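PDB 1I36: conserved protein from Methanothermobacter thermautotrophicus, which is of unknown function but binds NADP and structurally resembles the 3-hydroxyacid dehydrogenases, consistent with a role as an NADP-dependent oxidoreductase. Local coordinates for residues I6-V11 / V26-E31; A12-S17 / K119-R124. The protein carries 1 engineered substitution. All coordinates share one frame; numbering follows the deposited sequence.

Contact 1: residues I6-V11 / V26-E31; sequences IGFGEV and VVTSLE. With NAP (NADP nicotinamide-adenine-dinucleotide phosphate), chain C.
The amide of Val-11 makes the shortest polar bond here, N to O2N of the NADP pyrophosphate at 2.8 Å and nearly straight (170°). Its neighbour Glu-10 N reaches O2A on the other phosphate at 3.0 Å. Each phosphate of the pyrophosphate thus receives one amide from the first turn of helix 10-21, just after the glycine-rich dinucleotide-binding turn of a Rossmann fold; Gly-7, Gly-9 and Ala-12 fit the GxGxxA pattern. Gly-9, the N-cap, brings its CA within 3.1 Å of O5B, and Gly-7 CA lies 3.4 Å from N3A of the adenine, so the cofactor rests directly on backbone. At the nicotinamide end, Val-11 CG2 packs 3.4 Å from C2N. Glu-10 OE1 accepts a weak bond from the carboxamide, while OE2 forms a salt bridge with Arg-117.

Against strand 25-28 the contact is van der Waals, with no hydrogen bond. A chi1 of -153° swings the Phe-8 ring away from the backbone N and toward Thr-28, which it meets obliquely; CD1 is 4.1 Å from both CB and CG2 of Thr-28. Val-46 and Ala-41 also touch this ring. Thr-28 OG1 is hydrogen-bonded to Phe-5 O; from Gly-7 O it stands 4.0 Å away.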
# COMPACT_ATOMS: atom_id res chain seq x y z
N ILE A 6 7.33 25.74 26.07
CA ILE A 6 6.38 25.36 27.11
C ILE A 6 6.54 23.85 27.07
O ILE A 6 6.27 23.21 26.04
CB ILE A 6 4.96 25.76 26.77
CG1 ILE A 6 4.87 27.27 26.54
CG2 ILE A 6 4.04 25.36 27.93
CD1 ILE A 6 3.54 27.69 25.85
N GLY A 7 6.99 23.29 28.19
CA GLY A 7 7.28 21.88 28.30
C GLY A 7 8.77 21.76 27.97
O GLY A 7 9.31 22.62 27.27
N PHE A 8 9.48 20.81 28.58
CA PHE A 8 10.89 20.67 28.23
C PHE A 8 11.30 19.24 28.32
O PHE A 8 12.10 18.84 29.18
CB PHE A 8 11.80 21.62 29.02
CG PHE A 8 13.07 21.97 28.30
CD1 PHE A 8 13.12 23.07 27.45
CD2 PHE A 8 14.20 21.17 28.41
CE1 PHE A 8 14.28 23.37 26.71
CE2 PHE A 8 15.36 21.45 27.69
CZ PHE A 8 15.40 22.55 26.84
N GLY A 9 10.69 18.45 27.46
CA GLY A 9 10.93 17.03 27.37
C GLY A 9 11.86 16.70 26.24
O GLY A 9 12.72 17.51 25.90
N GLU A 10 11.69 15.52 25.64
CA GLU A 10 12.55 15.06 24.57
C GLU A 10 12.56 15.95 23.33
O GLU A 10 13.62 16.21 22.76
CB GLU A 10 12.21 13.62 24.17
CG GLU A 10 13.08 13.12 23.03
CD GLU A 10 13.03 11.62 22.83
OE1 GLU A 10 11.94 11.03 22.84
OE2 GLU A 10 14.12 11.02 22.65
N VAL A 11 11.38 16.33 22.86
CA VAL A 11 11.29 17.21 21.68
C VAL A 11 11.95 18.56 21.94
O VAL A 11 12.83 18.98 21.19
CB VAL A 11 9.84 17.43 21.27
CG1 VAL A 11 9.74 18.52 20.20
CG2 VAL A 11 9.29 16.10 20.77
N VAL A 26 17.50 30.35 24.15
CA VAL A 26 16.30 29.55 24.38
C VAL A 26 15.91 29.67 25.84
O VAL A 26 16.77 29.61 26.71
CB VAL A 26 16.56 28.07 23.99
CG1 VAL A 26 17.01 28.01 22.55
CG2 VAL A 26 17.68 27.48 24.81
N VAL A 27 14.61 29.87 26.11
CA VAL A 27 14.14 30.04 27.50
C VAL A 27 12.95 29.15 27.83
O VAL A 27 12.19 28.76 26.95
CB VAL A 27 13.75 31.53 27.83
CG1 VAL A 27 14.78 32.52 27.31
CG2 VAL A 27 12.37 31.85 27.33
N THR A 28 12.78 28.85 29.11
CA THR A 28 11.65 28.02 29.53
C THR A 28 11.41 28.24 31.03
O THR A 28 12.31 28.72 31.72
CB THR A 28 11.94 26.52 29.27
OG1 THR A 28 10.72 25.79 29.31
CG2 THR A 28 12.87 25.95 30.31
N SER A 29 10.21 27.91 31.51
CA SER A 29 9.84 28.05 32.91
C SER A 29 9.85 26.67 33.55
O SER A 29 9.18 25.76 33.07
CB SER A 29 8.45 28.65 33.03
OG SER A 29 8.04 28.73 34.37
N LEU A 30 10.61 26.52 34.64
CA LEU A 30 10.70 25.22 35.32
C LEU A 30 9.81 25.05 36.56
O LEU A 30 9.83 24.00 37.21
CB LEU A 30 12.15 24.90 35.68
CG LEU A 30 13.12 24.70 34.52
CD1 LEU A 30 14.53 24.56 35.07
CD2 LEU A 30 12.74 23.47 33.70
N GLU A 31 9.04 26.08 36.90
CA GLU A 31 8.15 26.02 38.06
C GLU A 31 7.08 24.93 37.83
O GLU A 31 6.38 24.92 36.80
CB GLU A 31 7.50 27.38 38.29
CG GLU A 31 6.40 27.40 39.38
CD GLU A 31 6.92 27.31 40.83
OE1 GLU A 31 6.05 27.29 41.74
OE2 GLU A 31 8.15 27.24 41.07
PA NAP C . 8.13 14.29 27.20
O1A NAP C . 6.80 13.71 27.34
O2A NAP C . 9.35 13.92 26.52
O5B NAP C . 8.08 15.94 27.42
C5B NAP C . 6.85 16.85 27.69
C4B NAP C . 7.41 17.59 28.82
O4B NAP C . 6.14 18.58 28.99
C3B NAP C . 7.27 17.39 30.03
O3B NAP C . 8.62 17.59 30.01
C2B NAP C . 6.66 17.93 31.26
O2B NAP C . 7.10 18.39 32.35
C1B NAP C . 6.00 18.85 30.44
N9A NAP C . 4.60 19.05 30.84
C8A NAP C . 3.49 18.26 31.18
N7A NAP C . 2.46 18.99 31.54
C5A NAP C . 2.87 20.31 31.43
C6A NAP C . 2.23 21.56 31.67
N6A NAP C . 0.96 21.63 32.10
N1A NAP C . 2.95 22.72 31.46
C2A NAP C . 4.24 22.67 31.03
N3A NAP C . 4.92 21.53 30.78
C4A NAP C . 4.16 20.37 31.00
O3 NAP C . 7.44 14.46 25.68
PN NAP C . 8.05 14.67 24.11
O1N NAP C . 8.51 13.34 23.60
O2N NAP C . 9.05 15.74 24.29
O5D NAP C . 6.96 15.24 23.13
C5D NAP C . 6.35 16.55 23.34
C4D NAP C . 5.18 16.68 22.38
O4D NAP C . 5.48 16.48 20.96
C3D NAP C . 4.01 15.71 22.65
O3D NAP C . 2.67 16.28 22.50
C2D NAP C . 4.21 14.57 21.70
O2D NAP C . 3.03 13.88 21.40
C1D NAP C . 4.86 15.28 20.49
N1N NAP C . 5.71 14.42 19.66
C2N NAP C . 6.83 13.78 20.22
C3N NAP C . 7.60 12.97 19.33
C7N NAP C . 8.79 12.26 19.77
O7N NAP C . 9.45 11.57 18.98
N7N NAP C . 9.22 12.33 21.06
C4N NAP C . 7.21 12.86 17.97
C5N NAP C . 6.12 13.48 17.46
C6N NAP C . 5.37 14.26 18.30
P2B NAP C . 7.17 17.25 33.55
O1X NAP C . 8.29 16.28 33.27
O2X NAP C . 7.42 18.11 34.67
O3X NAP C . 5.91 16.54 33.51

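Contact 2: residues A12-S17 / K119-R124; sequences AQTLAS and KGADIR
Thr-14 meets Gly-120 and Ala-121 where the first helix of the Rossmann fold, 10-21, passes the turn between helix 116-119 and strand 124-128. Van der Waals contact carries the junction. Thr-14 CG2 sits over the face of the Gly-120–Ala-121 peptide group, 3.2 Å from Ala-121 N and 3.4 Å from Gly-120 C, with the line to the nitrogen nearly perpendicular to the peptide plane. These separations are tight for a methyl group. In return, the methyl of Ala-121 approaches the helix backbone, CB being 3.7 Å from Thr-14 O, and the two methyl carbons, Thr-14 CG2 and Ala-121 CB, stand 4.1 Å apart.

No hydrogen bond links the two segments; polar groups bond within one or outside both. With OG1 turned beside the backbone N (chi1 -57°), the CG2 methyl of Thr-14 takes the anti branch and faces the turn, while OG1 hydrogen-bonds to Glu-10 O. Ala-16 N bonds to Ala-12 O at 2.7 Å and Ser-17 N to Gln-13 O, the alpha-helical i to i-4 pattern. Gly-120 leaves its helix with a positive phi (60°), and a short 3-10 segment follows at Ala-121 and Asp-122.

Charge adds a second tie between the same elements: Asp-122 OD1 forms a salt bridge with Arg-18 NH1, farther along helix 10-21. Thr-14 also lies close to Val-116, a residue of the NADP site, although its own side chain is about 7 Å from the cofactor. The 3-10 turn is closed by Ile-123 N bonding to Gly-120 O at 3.1 Å.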
# COMPACT_ATOMS: atom_id res chain seq x y z
N ALA A 12 11.53 19.23 23.01
CA ALA A 12 12.07 20.54 23.37
C ALA A 12 13.59 20.50 23.53
O ALA A 12 14.30 21.39 23.06
CB ALA A 12 11.41 21.05 24.67
N GLN A 13 14.09 19.48 24.22
CA GLN A 13 15.54 19.36 24.43
C GLN A 13 16.28 19.30 23.10
O GLN A 13 17.26 20.00 22.89
CB GLN A 13 15.89 18.11 25.23
CG GLN A 13 17.41 17.92 25.47
CD GLN A 13 17.76 16.67 26.30
OE1 GLN A 13 16.95 15.76 26.45
NE2 GLN A 13 19.01 16.62 26.79
N THR A 14 15.83 18.41 22.22
CA THR A 14 16.44 18.22 20.92
C THR A 14 16.50 19.51 20.11
O THR A 14 17.57 19.89 19.62
CB THR A 14 15.67 17.14 20.14
OG1 THR A 14 15.66 15.93 20.91
CG2 THR A 14 16.30 16.87 18.81
N LEU A 15 15.35 20.18 19.96
CA LEU A 15 15.27 21.45 19.22
C LEU A 15 16.00 22.58 19.92
O LEU A 15 16.71 23.33 19.27
CB LEU A 15 13.79 21.86 19.04
CG LEU A 15 12.90 20.86 18.28
CD1 LEU A 15 11.46 21.36 18.20
CD2 LEU A 15 13.47 20.64 16.89
N ALA A 16 15.82 22.72 21.23
CA ALA A 16 16.49 23.79 21.97
C ALA A 16 18.02 23.67 21.87
O ALA A 16 18.71 24.66 21.66
CB ALA A 16 16.06 23.79 23.42
N SER A 17 18.52 22.45 21.97
CA SER A 17 19.94 22.17 21.89
C SER A 17 20.53 22.63 20.53
O SER A 17 21.61 23.25 20.48
CB SER A 17 20.15 20.67 22.12
OG SER A 17 21.51 20.33 22.13
N LYS A 119 16.61 10.86 14.40
CA LYS A 119 17.07 11.93 13.53
C LYS A 119 17.53 13.17 14.27
O LYS A 119 18.17 14.02 13.68
CB LYS A 119 15.96 12.32 12.54
CG LYS A 119 15.37 11.17 11.71
CD LYS A 119 16.36 10.58 10.70
CE LYS A 119 16.74 11.56 9.58
NZ LYS A 119 17.73 12.61 10.00
N GLY A 120 17.24 13.27 15.56
CA GLY A 120 17.64 14.46 16.29
C GLY A 120 17.01 15.73 15.71
O GLY A 120 15.93 15.69 15.07
N ALA A 121 17.69 16.86 15.88
CA ALA A 121 17.18 18.13 15.40
C ALA A 121 17.09 18.24 13.88
O ALA A 121 16.53 19.21 13.36
CB ALA A 121 18.00 19.28 15.98
N ASP A 122 17.62 17.24 13.16
CA ASP A 122 17.57 17.20 11.69
C ASP A 122 16.21 16.72 11.17
O ASP A 122 15.97 16.66 9.97
CB ASP A 122 18.63 16.25 11.14
CG ASP A 122 20.01 16.84 11.15
OD1 ASP A 122 20.15 18.03 11.52
OD2 ASP A 122 20.95 16.13 10.76
N ILE A 123 15.34 16.36 12.10
CA ILE A 123 14.03 15.84 11.75
C ILE A 123 13.24 16.81 10.88
O ILE A 123 13.33 18.02 11.08
CB ILE A 123 13.26 15.47 13.04
CG1 ILE A 123 12.07 14.58 12.71
CG2 ILE A 123 12.90 16.70 13.87
CD1 ILE A 123 12.48 13.31 12.06
N ARG A 124 12.57 16.29 9.86
CA ARG A 124 11.74 17.13 9.03
C ARG A 124 10.49 17.49 9.83
O ARG A 124 9.86 16.62 10.50
CB ARG A 124 11.34 16.42 7.73
CG ARG A 124 10.29 17.15 6.85
CD ARG A 124 10.61 18.63 6.52
NE ARG A 124 11.94 18.87 5.95
CZ ARG A 124 12.27 18.72 4.67
NH1 ARG A 124 11.36 18.32 3.79
NH2 ARG A 124 13.49 19.06 4.25

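In the fold
Both contacts use helix 10-21. In contact 1 the loop before the helix, through Gly-7 and Phe-8, touches strand 25-28 inside one beta-alpha-beta unit, while the helix start faces the cofactor; contact 2 takes the following turns and joins them to a segment 102 residues later in the chain. Their centres are 13 Å apart. All the touching residues of contact 1 are buried, whereas contact 2 is only partly so. In contact 1 backbone amides serve the cofactor phosphates and an aromatic ring packs on a threonine; in contact 2 a methyl lies against a peptide group. They meet directly where Phe-8 CZ packs 3.7 Å from Ala-16 CB.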